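Local coordinates for pyruvate kinase (Cryptosporidium parvum, PDB 4DRS), which probably catalyses the last step of glycolysis, transferring the phosphoryl group of phosphoenolpyruvate to ADP to give pyruvate and ATP, at residues G64-D67 with K68-V72; Q384-C388 with I389-V393; V244-C247 with R248-I251. All coordinates share one frame; numbering follows the deposited sequence.

Interaction 1: G64-D67 with K68-V72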
loop_
_atom_site.group_PDB
_atom_site.type_symbol
_atom_site.label_atom_id
_atom_site.label_comp_id
_atom_site.label_asym_id
_atom_site.label_seq_id
_atom_site.Cartn_x
_atom_site.Cartn_y
_atom_site.Cartn_z
ATOM N N GLY A 64 -14.837 -8.301 -44.251
ATOM C CA GLY A 64 -14.619 -6.935 -43.796
ATOM C C GLY A 64 -14.707 -6.815 -42.283
ATOM O O GLY A 64 -13.835 -6.214 -41.657
ATOM N N LEU A 65 -15.749 -7.408 -41.701
ATOM C CA LEU A 65 -15.945 -7.395 -40.252
ATOM C C LEU A 65 -14.799 -8.053 -39.484
ATOM O O LEU A 65 -14.405 -7.566 -38.419
ATOM C CB LEU A 65 -17.280 -8.037 -39.869
ATOM C CG LEU A 65 -18.554 -7.290 -40.271
ATOM C CD1 LEU A 65 -19.770 -8.164 -39.994
ATOM C CD2 LEU A 65 -18.673 -5.951 -39.557
ATOM N N ILE A 66 -14.268 -9.147 -40.028
ATOM C CA ILE A 66 -13.074 -9.776 -39.468
ATOM C C ILE A 66 -11.883 -8.804 -39.508
ATOM O O ILE A 66 -11.178 -8.640 -38.509
ATOM C CB ILE A 66 -12.733 -11.110 -40.181
ATOM C CG1 ILE A 66 -13.904 -12.102 -40.050
ATOM C CG2 ILE A 66 -11.440 -11.710 -39.627
ATOM C CD1 ILE A 66 -13.789 -13.341 -40.912
ATOM N N ASP A 67 -11.684 -8.143 -40.650
ATOM C CA ASP A 67 -10.574 -7.199 -40.819
ATOM C C ASP A 67 -10.666 -6.005 -39.872
ATOM O O ASP A 67 -9.642 -5.461 -39.451
ATOM C CB ASP A 67 -10.484 -6.716 -42.267
ATOM C CG ASP A 67 -9.918 -7.774 -43.207
ATOM O OD1 ASP A 67 -9.379 -8.794 -42.723
ATOM O OD2 ASP A 67 -10.007 -7.580 -44.440
ATOM N N LYS A 68 -11.894 -5.610 -39.539
ATOM C CA LYS A 68 -12.126 -4.481 -38.649
ATOM C C LYS A 68 -11.998 -4.879 -37.178
ATOM O O LYS A 68 -11.818 -4.018 -36.313
ATOM C CB LYS A 68 -13.501 -3.845 -38.909
ATOM C CG LYS A 68 -13.811 -3.483 -40.359
ATOM C CD LYS A 68 -12.965 -2.331 -40.874
ATOM C CE LYS A 68 -13.243 -2.065 -42.347
ATOM N NZ LYS A 68 -12.276 -1.088 -42.925
ATOM N N GLY A 69 -12.109 -6.174 -36.888
ATOM C CA GLY A 69 -11.876 -6.668 -35.531
ATOM C C GLY A 69 -12.864 -7.647 -34.920
ATOM O O GLY A 69 -12.779 -7.930 -33.723
ATOM N N MET A 70 -13.793 -8.175 -35.718
ATOM C CA MET A 70 -14.793 -9.121 -35.190
ATOM C C MET A 70 -14.143 -10.406 -34.682
ATOM O O MET A 70 -13.417 -11.074 -35.418
ATOM C CB MET A 70 -15.877 -9.446 -36.233
ATOM C CG MET A 70 -16.919 -10.455 -35.756
ATOM S SD MET A 70 -18.181 -10.897 -36.972
ATOM C CE MET A 70 -17.195 -11.705 -38.232
ATOM N N SER A 71 -14.401 -10.733 -33.418
ATOM C CA SER A 71 -13.929 -11.983 -32.817
ATOM C C SER A 71 -15.009 -13.054 -32.908
ATOM O O SER A 71 -14.720 -14.221 -33.177
ATOM C CB SER A 71 -13.572 -11.781 -31.341
ATOM O OG SER A 71 -12.633 -10.741 -31.163
ATOM N N VAL A 72 -16.249 -12.639 -32.655
ATOM C CA VAL A 72 -17.395 -13.539 -32.587
ATOM C C VAL A 72 -18.547 -12.971 -33.422
ATOM O O VAL A 72 -18.850 -11.775 -33.342
ATOM C CB VAL A 72 -17.873 -13.731 -31.127
ATOM C CG1 VAL A 72 -19.130 -14.587 -31.066
ATOM C CG2 VAL A 72 -16.780 -14.344 -30.266
#
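Met70 N gives a nearly straight hydrogen bond (162°) to Leu65 O at 2.8 Å, and Gly69, at positive phi (134°), turns the chain out of the helix in a Schellman motif. Just before it, Lys68 N still gives an i to i+4 helical bond to Gly64 O. Gly69 N has only weak bonds, to Leu65 O and to Ile66 O, so the carbonyl of Leu65 serves two successive N-H groups as the helix ends. The apolar side of the cap is made by Met70. Its CG lies anti to the backbone N (chi1 178°), and the chain runs extended to SD before chi3 bends it, bringing the methyl CE back against the last turn. There CE rests 3.8 Å from Ile66 CG1 and 4.0 Å from Leu65 CB, touching two consecutive helical residues. Lys68 CG lies against Gly64 O, while the carboxylate of Asp67 leads away to a salt bridge with Arg99. Leu65 and Lys68 pack on Val375 of helix 371-386, and Met70 meets Cys50 of strand 47-51. The capped end thus passes from helix 59-68 into strand 72-76, and Ser71, just before it, and Val72 join Ile48 by backbone hydrogen bonds within the TIM barrel.

Interaction 2: Q384-C388 with I389-V393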
loop_
_atom_site.group_PDB
_atom_site.type_symbol
_atom_site.label_atom_id
_atom_site.label_comp_id
_atom_site.label_asym_id
_atom_site.label_seq_id
_atom_site.Cartn_x
_atom_site.Cartn_y
_atom_site.Cartn_z
ATOM N N GLN A 384 -7.345 2.096 -27.172
ATOM C CA GLN A 384 -7.033 3.343 -26.485
ATOM C C GLN A 384 -7.318 3.242 -24.982
ATOM O O GLN A 384 -6.507 3.678 -24.165
ATOM C CB GLN A 384 -7.804 4.497 -27.136
ATOM C CG GLN A 384 -7.085 5.838 -27.133
ATOM C CD GLN A 384 -5.667 5.783 -27.681
ATOM O OE1 GLN A 384 -5.405 5.180 -28.721
ATOM N NE2 GLN A 384 -4.745 6.430 -26.979
ATOM N N ALA A 385 -8.452 2.638 -24.623
ATOM C CA ALA A 385 -8.843 2.473 -23.215
ATOM C C ALA A 385 -7.882 1.556 -22.468
ATOM O O ALA A 385 -7.603 1.761 -21.285
ATOM C CB ALA A 385 -10.270 1.958 -23.110
ATOM N N GLU A 386 -7.364 0.559 -23.177
ATOM C CA GLU A 386 -6.394 -0.379 -22.616
ATOM C C GLU A 386 -5.033 0.258 -22.283
ATOM O O GLU A 386 -4.284 -0.274 -21.461
ATOM C CB GLU A 386 -6.239 -1.599 -23.534
ATOM C CG GLU A 386 -7.432 -2.544 -23.465
ATOM C CD GLU A 386 -7.625 -3.416 -24.701
ATOM O OE1 GLU A 386 -6.710 -3.512 -25.546
ATOM O OE2 GLU A 386 -8.710 -4.024 -24.821
ATOM N N THR A 387 -4.720 1.401 -22.898
ATOM C CA THR A 387 -3.499 2.145 -22.537
ATOM C C THR A 387 -3.639 2.890 -21.200
ATOM O O THR A 387 -2.641 3.301 -20.608
ATOM C CB THR A 387 -3.027 3.131 -23.637
ATOM O OG1 THR A 387 -3.958 4.211 -23.762
ATOM C CG2 THR A 387 -2.868 2.428 -24.981
ATOM N N CYS A 388 -4.877 3.046 -20.732
ATOM C CA CYS A 388 -5.170 3.732 -19.474
ATOM C C CYS A 388 -5.056 2.816 -18.257
ATOM O O CYS A 388 -5.222 3.262 -17.121
ATOM C CB CYS A 388 -6.573 4.339 -19.517
ATOM S SG CYS A 388 -6.803 5.583 -20.805
ATOM N N ILE A 389 -4.782 1.538 -18.501
ATOM C CA ILE A 389 -4.737 0.538 -17.440
ATOM C C ILE A 389 -3.370 0.519 -16.770
ATOM O O ILE A 389 -2.338 0.480 -17.439
ATOM C CB ILE A 389 -5.095 -0.876 -17.966
ATOM C CG1 ILE A 389 -6.545 -0.906 -18.470
ATOM C CG2 ILE A 389 -4.878 -1.930 -16.885
ATOM C CD1 ILE A 389 -6.962 -2.199 -19.149
ATOM N N ASP A 390 -3.383 0.559 -15.442
ATOM C CA ASP A 390 -2.194 0.320 -14.642
ATOM C C ASP A 390 -2.104 -1.184 -14.380
ATOM O O ASP A 390 -2.708 -1.694 -13.431
ATOM C CB ASP A 390 -2.286 1.096 -13.324
ATOM C CG ASP A 390 -0.947 1.211 -12.612
ATOM O OD1 ASP A 390 -0.672 2.293 -12.049
ATOM O OD2 ASP A 390 -0.170 0.226 -12.608
ATOM N N TYR A 391 -1.355 -1.887 -15.229
ATOM C CA TYR A 391 -1.325 -3.358 -15.210
ATOM C C TYR A 391 -0.827 -3.997 -13.911
ATOM O O TYR A 391 -1.502 -4.878 -13.376
ATOM C CB TYR A 391 -0.605 -3.927 -16.444
ATOM C CG TYR A 391 -1.482 -3.918 -17.668
ATOM C CD1 TYR A 391 -2.468 -4.892 -17.849
ATOM C CD2 TYR A 391 -1.354 -2.922 -18.633
ATOM C CE1 TYR A 391 -3.288 -4.879 -18.964
ATOM C CE2 TYR A 391 -2.171 -2.901 -19.749
ATOM C CZ TYR A 391 -3.135 -3.880 -19.908
ATOM O OH TYR A 391 -3.945 -3.856 -21.018
ATOM N N PRO A 392 0.341 -3.561 -13.392
ATOM C CA PRO A 392 0.764 -4.081 -12.086
ATOM C C PRO A 392 -0.302 -3.925 -10.997
ATOM O O PRO A 392 -0.522 -4.856 -10.220
ATOM C CB PRO A 392 1.999 -3.238 -11.759
ATOM C CG PRO A 392 2.569 -2.901 -13.095
ATOM C CD PRO A 392 1.379 -2.697 -13.992
ATOM N N VAL A 393 -0.968 -2.770 -10.960
ATOM C CA VAL A 393 -2.006 -2.507 -9.959
ATOM C C VAL A 393 -3.202 -3.430 -10.164
ATOM O O VAL A 393 -3.711 -4.019 -9.203
ATOM C CB VAL A 393 -2.443 -1.018 -9.948
ATOM C CG1 VAL A 393 -3.738 -0.827 -9.163
ATOM C CG2 VAL A 393 -1.341 -0.146 -9.364
#
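Ile389 and Tyr391 converge on the carbonyl of Glu386 as the chain leaves helix 371-386. The isoleucine approaches with its CB, 3.6 Å from Glu386 O, and with CG1 close behind. Its CG1 is anti to its own carbonyl carbon (chi1 -64°), which carries CD1 back along the helix end to 4.0 Å from Glu386 CA. The other branch points to the tyrosine: Ile389 CG2 sits 3.7 Å above the centre of the Tyr391 ring, covering one face. From the same ring the hydroxyl end reaches back toward the helix, Tyr391 OH lying 3.6 Å from Glu386 O and 4.1 Å from Glu386 CB, and the ring stands obliquely to that carbonyl. The Glu386 carboxylate leads elsewhere, its two oxygens taken by Thr46 OG1 and by Lys45 N. Gln384 O accepts from both Thr387 N and Thr387 OG1, the hydroxyl bond being 2.6 Å long, which ties the threonine to the last turn. Cys388 and Ile389 also pack on Leu353 of helix 342-354, while Val308 of the second subunit meets Gln384 and Cys388. A type I beta turn from Glu386 to Ile389 followed by Asp390 as N-cap makes this a short turn-and-N-cap connection between helices 371-386 and 391-401, leading out of the last helix of the barrel.

Interaction 3: V244-C247 with R248-I251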
loop_
_atom_site.group_PDB
_atom_site.type_symbol
_atom_site.label_atom_id
_atom_site.label_comp_id
_atom_site.label_asym_id
_atom_site.label_seq_id
_atom_site.Cartn_x
_atom_site.Cartn_y
_atom_site.Cartn_z
ATOM N N VAL A 244 -30.034 -22.072 -16.146
ATOM C CA VAL A 244 -28.746 -22.526 -16.667
ATOM C C VAL A 244 -28.680 -24.057 -16.664
ATOM O O VAL A 244 -28.257 -24.669 -17.649
ATOM C CB VAL A 244 -27.555 -21.921 -15.871
ATOM C CG1 VAL A 244 -26.221 -22.335 -16.477
ATOM C CG2 VAL A 244 -27.648 -20.400 -15.829
ATOM N N GLN A 245 -29.115 -24.662 -15.559
ATOM C CA GLN A 245 -29.100 -26.121 -15.395
ATOM C C GLN A 245 -30.016 -26.868 -16.363
ATOM O O GLN A 245 -29.696 -27.982 -16.777
ATOM C CB GLN A 245 -29.398 -26.519 -13.945
ATOM C CG GLN A 245 -28.157 -26.540 -13.061
ATOM C CD GLN A 245 -28.474 -26.754 -11.587
ATOM O OE1 GLN A 245 -29.289 -26.034 -11.000
ATOM N NE2 GLN A 245 -27.815 -27.738 -10.977
ATOM N N LEU A 246 -31.141 -26.256 -16.729
ATOM C CA LEU A 246 -31.996 -26.806 -17.777
ATOM C C LEU A 246 -31.231 -26.883 -19.101
ATOM O O LEU A 246 -31.286 -27.898 -19.801
ATOM C CB LEU A 246 -33.290 -25.997 -17.930
ATOM C CG LEU A 246 -34.264 -26.383 -19.060
ATOM C CD1 LEU A 246 -34.679 -27.852 -19.008
ATOM C CD2 LEU A 246 -35.496 -25.486 -19.054
ATOM N N CYS A 247 -30.503 -25.819 -19.431
ATOM C CA CYS A 247 -29.707 -25.787 -20.651
ATOM C C CYS A 247 -28.568 -26.816 -20.628
ATOM O O CYS A 247 -28.275 -27.443 -21.648
ATOM C CB CYS A 247 -29.166 -24.377 -20.902
ATOM S SG CYS A 247 -28.449 -24.163 -22.543
ATOM N N ARG A 248 -27.936 -26.985 -19.466
ATOM C CA ARG A 248 -26.914 -28.021 -19.276
ATOM C C ARG A 248 -27.491 -29.404 -19.557
ATOM O O ARG A 248 -26.868 -30.221 -20.244
ATOM C CB ARG A 248 -26.362 -28.003 -17.842
ATOM C CG ARG A 248 -25.579 -26.761 -17.453
ATOM C CD ARG A 248 -24.125 -26.795 -17.905
ATOM N NE ARG A 248 -23.434 -25.609 -17.405
ATOM C CZ ARG A 248 -22.444 -24.975 -18.027
ATOM N NH1 ARG A 248 -21.989 -25.402 -19.203
ATOM N NH2 ARG A 248 -21.908 -23.899 -17.466
ATOM N N GLN A 249 -28.680 -29.653 -19.009
ATOM C CA GLN A 249 -29.364 -30.930 -19.158
ATOM C C GLN A 249 -29.691 -31.205 -20.623
ATOM O O GLN A 249 -29.434 -32.299 -21.120
ATOM C CB GLN A 249 -30.630 -30.969 -18.297
ATOM C CG GLN A 249 -31.275 -32.343 -18.224
ATOM C CD GLN A 249 -32.591 -32.346 -17.468
ATOM O OE1 GLN A 249 -33.400 -31.415 -17.585
ATOM N NE2 GLN A 249 -32.819 -33.409 -16.695
ATOM N N ILE A 250 -30.239 -30.202 -21.308
ATOM C CA ILE A 250 -30.525 -30.312 -22.735
ATOM C C ILE A 250 -29.265 -30.704 -23.516
ATOM O O ILE A 250 -29.303 -31.623 -24.338
ATOM C CB ILE A 250 -31.158 -29.018 -23.301
ATOM C CG1 ILE A 250 -32.567 -28.814 -22.728
ATOM C CG2 ILE A 250 -31.220 -29.061 -24.821
ATOM C CD1 ILE A 250 -33.124 -27.415 -22.919
ATOM N N ILE A 251 -28.152 -30.028 -23.243
ATOM C CA ILE A 251 -26.885 -30.333 -23.906
ATOM C C ILE A 251 -26.465 -31.782 -23.641
ATOM O O ILE A 251 -26.100 -32.499 -24.573
ATOM C CB ILE A 251 -25.765 -29.337 -23.509
ATOM C CG1 ILE A 251 -26.059 -27.945 -24.084
ATOM C CG2 ILE A 251 -24.399 -29.822 -23.981
ATOM C CD1 ILE A 251 -25.426 -26.807 -23.305
#
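Arg248 N bonds to Val244 O at 3.0 Å, as the first of four successive i to i+4 hydrogen bonds. The straightest is Ile250 N to Leu246 O, 166° at the hydrogen; Gln249 N to Gln245 O and Ile251 N to Cys247 O complete the run. The guanidinium of Arg248 works outside this ladder: NH2 makes a salt bridge with Asp288 OD1 and a hydrogen bond with Glu286 O. Its chain gets there by bending at chi2 (-83°), with CG passing 3.4 Å from Val244 O. Further out, Ile250 and Ile251 each lay CG1 alongside the carbonyl four residues back, Ile250 CG1 standing 3.3 Å from Leu246 O. Beyond it Ile250 CD1 meets Leu246 CG at 4.2 Å, the two side chains crossing at a slant. Cys247 has SG anti to its backbone N (chi1 -169°), where it touches Ile251 CD1 at 4.1 Å. The buried side of helix 241-252, the crossover helix of the beta-alpha-beta unit joining strands 232-235 and 266-271, faces the barrel: Cys247, Arg248 and Ile251 pack on Ile267 of strand 266-271. Two other helices flank it, Ile250 fitting against Ile221 and Val222 of helix 215-226 and Val244 meeting Glu286 of helix 280-286.

Along the chain the order is interaction 1, interaction 3, interaction 2. Interactions 1 and 3 both belong to the helical layer of the eight-stranded TIM barrel, yet lie on opposite sides of the chain's centre, with centres about 30 Å apart. Interaction 2 is about 23 Å from interaction 1 and about 37 Å from interaction 3, centre to centre, and no two of them touch. A structural tie nonetheless exists: helix 371-386, which ends in interaction 2, packs through Val375 on the helix capped in interaction 1. One contact therefore ends an early barrel helix, another lies within a barrel helix, and the third leads out of the barrel toward the C-terminal alpha/beta domain, beside the second subunit.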